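Local coordinates for protein probable FAD-dependent oxidoreductase PA4991 (Pseudomonas aeruginosa PAO1, PDB 5EZ7) that binds one FAD per monomer and probably works as an oxidoreductase of the DAO family, although its physiological substrate is unknown, at residues 325-328 and 329-332; 360-364 and 365-369. All coordinates share one frame; numbering follows the deposited sequence.

Contact 1 of 2, residues 325-328 and 329-332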
loop_
_atom_site.group_PDB
_atom_site.type_symbol
_atom_site.label_atom_id
_atom_site.label_comp_id
_atom_site.label_asym_id
_atom_site.label_seq_id
_atom_site.Cartn_x
_atom_site.Cartn_y
_atom_site.Cartn_z
ATOM N N LEU A 325 -11.439 -11.524 14.801
ATOM C CA LEU A 325 -11.597 -10.435 15.773
ATOM C C LEU A 325 -10.915 -9.144 15.279
ATOM O O LEU A 325 -9.733 -8.979 15.474
ATOM C CB LEU A 325 -11.069 -10.891 17.146
ATOM C CG LEU A 325 -11.324 -10.034 18.388
ATOM C CD1 LEU A 325 -12.769 -9.599 18.469
ATOM C CD2 LEU A 325 -10.971 -10.787 19.666
ATOM N N LEU A 326 -11.678 -8.261 14.630
ATOM C CA LEU A 326 -11.185 -7.009 14.016
ATOM C C LEU A 326 -11.644 -5.778 14.758
ATOM O O LEU A 326 -12.730 -5.765 15.320
ATOM C CB LEU A 326 -11.790 -6.777 12.614
ATOM C CG LEU A 326 -11.235 -7.381 11.339
ATOM C CD1 LEU A 326 -11.540 -8.845 11.331
ATOM C CD2 LEU A 326 -11.878 -6.740 10.114
ATOM N N ARG A 327 -10.841 -4.720 14.664
ATOM C CA ARG A 327 -11.284 -3.341 14.859
ATOM C C ARG A 327 -11.214 -2.666 13.487
ATOM O O ARG A 327 -10.148 -2.658 12.870
ATOM C CB ARG A 327 -10.356 -2.633 15.841
ATOM C CG ARG A 327 -10.577 -3.047 17.278
ATOM C CD ARG A 327 -9.688 -2.271 18.211
ATOM N NE ARG A 327 -10.128 -2.463 19.589
ATOM C CZ ARG A 327 -9.766 -1.707 20.631
ATOM N NH1 ARG A 327 -8.916 -0.689 20.484
ATOM N NH2 ARG A 327 -10.249 -1.983 21.843
ATOM N N PRO A 328 -12.329 -2.119 12.982
ATOM C CA PRO A 328 -12.351 -1.644 11.594
ATOM C C PRO A 328 -11.249 -0.690 11.049
ATOM O O PRO A 328 -10.499 -1.103 10.139
ATOM C CB PRO A 328 -13.746 -1.041 11.471
ATOM C CG PRO A 328 -14.566 -1.961 12.303
ATOM C CD PRO A 328 -13.702 -2.285 13.504
ATOM N N ASP A 329 -11.103 0.549 11.528
ATOM C CA ASP A 329 -10.096 1.456 10.865
ATOM C C ASP A 329 -8.693 1.232 11.441
ATOM O O ASP A 329 -8.012 2.179 11.833
ATOM C CB ASP A 329 -10.474 2.941 11.003
ATOM C CG ASP A 329 -11.874 3.278 10.447
ATOM O OD1 ASP A 329 -12.220 2.800 9.354
ATOM O OD2 ASP A 329 -12.620 4.063 11.098
ATOM N N ASN A 330 -8.292 -0.040 11.511
ATOM C CA ASN A 330 -7.019 -0.486 12.143
ATOM C C ASN A 330 -6.367 -1.545 11.296
ATOM O O ASN A 330 -7.038 -2.241 10.513
ATOM C CB ASN A 330 -7.232 -1.084 13.528
ATOM C CG ASN A 330 -7.811 -0.097 14.510
ATOM O OD1 ASN A 330 -7.078 0.508 15.292
ATOM N ND2 ASN A 330 -9.131 0.078 14.475
ATOM N N ALA A 331 -5.055 -1.664 11.437
ATOM C CA ALA A 331 -4.351 -2.784 10.876
ATOM C C ALA A 331 -4.838 -4.006 11.629
ATOM O O ALA A 331 -5.378 -3.877 12.718
ATOM C CB ALA A 331 -2.849 -2.611 11.070
ATOM N N PHE A 332 -4.693 -5.175 11.020
ATOM C CA PHE A 332 -5.010 -6.455 11.674
ATOM C C PHE A 332 -3.716 -7.298 11.886
ATOM O O PHE A 332 -2.882 -7.459 10.961
ATOM C CB PHE A 332 -6.039 -7.224 10.831
ATOM C CG PHE A 332 -6.320 -8.610 11.335
ATOM C CD1 PHE A 332 -5.503 -9.681 10.983
ATOM C CD2 PHE A 332 -7.366 -8.843 12.228
ATOM C CE1 PHE A 332 -5.763 -10.938 11.492
ATOM C CE2 PHE A 332 -7.596 -10.107 12.757
ATOM C CZ PHE A 332 -6.810 -11.153 12.374
#

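Contact 2 of 2, residues 360-364 and 365-369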
loop_
_atom_site.group_PDB
_atom_site.type_symbol
_atom_site.label_atom_id
_atom_site.label_comp_id
_atom_site.label_asym_id
_atom_site.label_seq_id
_atom_site.Cartn_x
_atom_site.Cartn_y
_atom_site.Cartn_z
ATOM N N ARG A 360 3.799 -6.310 20.303
ATOM C CA ARG A 360 3.912 -7.737 20.623
ATOM C C ARG A 360 5.306 -8.096 21.026
ATOM O O ARG A 360 5.485 -8.870 21.932
ATOM C CB ARG A 360 3.531 -8.609 19.441
ATOM C CG ARG A 360 2.049 -8.547 19.172
ATOM C CD ARG A 360 1.253 -9.630 19.880
ATOM N NE ARG A 360 1.028 -9.376 21.306
ATOM C CZ ARG A 360 1.436 -10.137 22.338
ATOM N NH1 ARG A 360 2.141 -11.271 22.178
ATOM N NH2 ARG A 360 1.128 -9.750 23.575
ATOM N N LEU A 361 6.283 -7.550 20.310
ATOM C CA LEU A 361 7.686 -7.811 20.575
ATOM C C LEU A 361 8.052 -7.233 21.927
ATOM O O LEU A 361 8.681 -7.895 22.729
ATOM C CB LEU A 361 8.580 -7.188 19.517
ATOM C CG LEU A 361 8.388 -7.656 18.078
ATOM C CD1 LEU A 361 9.313 -6.876 17.146
ATOM C CD2 LEU A 361 8.652 -9.147 17.964
ATOM N N GLU A 362 7.672 -5.986 22.121
ATOM C CA GLU A 362 7.750 -5.288 23.376
ATOM C C GLU A 362 7.086 -6.070 24.546
ATOM O O GLU A 362 7.731 -6.288 25.578
ATOM C CB GLU A 362 7.124 -3.888 23.178
ATOM C CG GLU A 362 6.834 -3.069 24.417
ATOM C CD GLU A 362 7.970 -3.104 25.433
ATOM O OE1 GLU A 362 9.158 -2.975 25.012
ATOM O OE2 GLU A 362 7.674 -3.285 26.651
ATOM N N GLU A 363 5.829 -6.496 24.402
ATOM C CA GLU A 363 5.177 -7.245 25.467
ATOM C C GLU A 363 5.853 -8.618 25.731
ATOM O O GLU A 363 5.960 -9.054 26.878
ATOM C CB GLU A 363 3.677 -7.414 25.223
ATOM C CG GLU A 363 3.018 -8.134 26.417
ATOM C CD GLU A 363 1.499 -8.073 26.483
ATOM O OE1 GLU A 363 0.852 -7.590 25.513
ATOM O OE2 GLU A 363 0.967 -8.516 27.532
ATOM N N ASP A 364 6.311 -9.274 24.668
ATOM C CA ASP A 364 6.907 -10.598 24.785
ATOM C C ASP A 364 8.362 -10.581 25.216
ATOM O O ASP A 364 8.914 -11.635 25.551
ATOM C CB ASP A 364 6.758 -11.388 23.477
ATOM C CG ASP A 364 5.376 -12.056 23.340
ATOM O OD1 ASP A 364 4.499 -11.845 24.233
ATOM O OD2 ASP A 364 5.197 -12.799 22.337
ATOM N N GLY A 365 8.967 -9.392 25.238
ATOM C CA GLY A 365 10.321 -9.217 25.709
ATOM C C GLY A 365 11.373 -9.595 24.686
ATOM O O GLY A 365 12.464 -9.909 25.061
ATOM N N ILE A 366 11.073 -9.523 23.398
ATOM C CA ILE A 366 12.045 -9.910 22.359
ATOM C C ILE A 366 12.995 -8.732 22.100
ATOM O O ILE A 366 12.533 -7.691 21.745
ATOM C CB ILE A 366 11.306 -10.363 21.067
ATOM C CG1 ILE A 366 10.378 -11.559 21.327
ATOM C CG2 ILE A 366 12.265 -10.660 19.933
ATOM C CD1 ILE A 366 11.068 -12.834 21.805
ATOM N N ARG A 367 14.304 -8.914 22.279
ATOM C CA ARG A 367 15.311 -7.867 22.029
ATOM C C ARG A 367 16.301 -8.234 20.945
ATOM O O ARG A 367 16.468 -9.399 20.632
ATOM C CB ARG A 367 16.127 -7.568 23.280
ATOM C CG ARG A 367 15.312 -7.244 24.518
ATOM C CD ARG A 367 14.587 -5.899 24.474
ATOM N NE ARG A 367 13.388 -5.958 25.326
ATOM C CZ ARG A 367 12.340 -5.114 25.292
ATOM N NH1 ARG A 367 11.310 -5.307 26.120
ATOM N NH2 ARG A 367 12.302 -4.067 24.469
ATOM N N PRO A 368 16.999 -7.231 20.377
ATOM C CA PRO A 368 18.013 -7.577 19.380
ATOM C C PRO A 368 19.079 -8.454 19.983
ATOM O O PRO A 368 19.520 -8.164 21.070
ATOM C CB PRO A 368 18.601 -6.209 18.986
ATOM C CG PRO A 368 17.476 -5.252 19.195
ATOM C CD PRO A 368 16.787 -5.768 20.433
ATOM N N SER A 369 19.440 -9.527 19.300
ATOM C CA SER A 369 20.513 -10.400 19.728
ATOM C C SER A 369 21.779 -10.095 18.900
ATOM O O SER A 369 21.865 -9.050 18.304
ATOM C CB SER A 369 20.096 -11.850 19.555
ATOM O OG SER A 369 21.180 -12.666 19.936
#

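Contact 1 of 2, residues 325-328 and 329-332
Asn330 N donates to Pro328 O across 2.8 Å, a short but bent bond (N-H...O angle 146°, weak) that closes an inverse gamma turn centred on Asp329. The chain doubles back here, and segments 325-328 and 329-332 run in roughly opposite directions, 146° apart end to end. The side chain of Asn330 also spans the reversal. With CG beside its backbone N (chi1 -62°), the amide is folded against Arg327: ND2 lies 3.3 Å from Arg327 CB and makes a weak bond of 3.3 Å to Arg327 O. The same ND2 also reaches Ala68 O weakly, while OD1 takes a weak bond from Arg356, so both ends of this buried amide have partners. Farther from the turn the two arms meet through Phe332. Its ring has Leu325 O at its edge, near the ring plane, with Phe332 CE2 3.6 Å away, and Leu326 CG approaches Phe332 CD2 obliquely at 4.2 Å. The loop joins strand 309-320 of the eight-stranded sheet, where Leu326 and Phe332 pack on Pro320, to outermost strand 332-336 of the six-stranded mixed sheet, where Phe332 pairs through its backbone with Trp343. The CB of Asp329 points away from 325-328, its OD2 hydrogen-bonded to Ser69 OG and its side chain touching helix 70-73, while Ala331 lies against helix 350-364.

Contact 2 of 2, residues 360-364 and 365-369
Two bent side chains bring Glu362 and Arg367 together: the glutamate sets CG opposite its backbone N (chi1 168°) and kinks at chi2, while the arginine folds at its own chi2, carrying its guanidinium back toward the helix end. Glu362 OE1 then meets the edge of that group in its plane, at 3.4 Å from both Arg367 NH1 and NH2. Both N-H bonds are weak; OE1 alone bridges the two nitrogens of this salt bridge, and the carboxylate and guanidinium planes are 52° apart. Alongside it the backbone forms a Schellman motif. Ile366 N donates to Leu361 O at 3.0 Å (N-H...O angle 158°), and Gly365 N binds Glu362 O weakly; the positive phi of Gly365 ends the helical path. Leu361 CD2 lies 4.3 Å from Ile366 CB, the apolar contact that accompanies such a cap, and both side chains also touch Arg201 of strand 201-204. On the last helical turn Arg360 forms salt bridges with Glu363 OE1 through NH2 (2.9 Å) and with Asp364 OD1 through NH1, their hydrogen bonds weak, and Asp364 OD2 pairs with Arg201. The cap thus combines a good backbone bond and an apolar contact with ionic pairs at the surface. At 3.4 Å and with weak geometry, Glu362 and Arg367 probably add only modest stability, whereas Arg360 and Arg201 probably favour the ionised form of the acids they pair with.

Contact 1 and contact 2 follow one another along the chain, and helix 350-364 ties them together: the loop of contact 1 packs on its earlier turns through Asp352, Phe353 and Arg356, whereas contact 2 is its C-terminal cap. Their centres lie 23 Å apart and their nearest atoms about 9 Å, without touching. Contact 1 is the one closer to the cofactor, the side chain of Phe332 lying about 10 Å from FAD and that of Asp329 about 9 Å from the side chain of FAD-binding Ala348. Contact 2 lies at the surface, away from the FAD site, yet Arg360 NH1 forms a salt bridge with Glu335 on strand 332-336, the strand that contact 1 leads into.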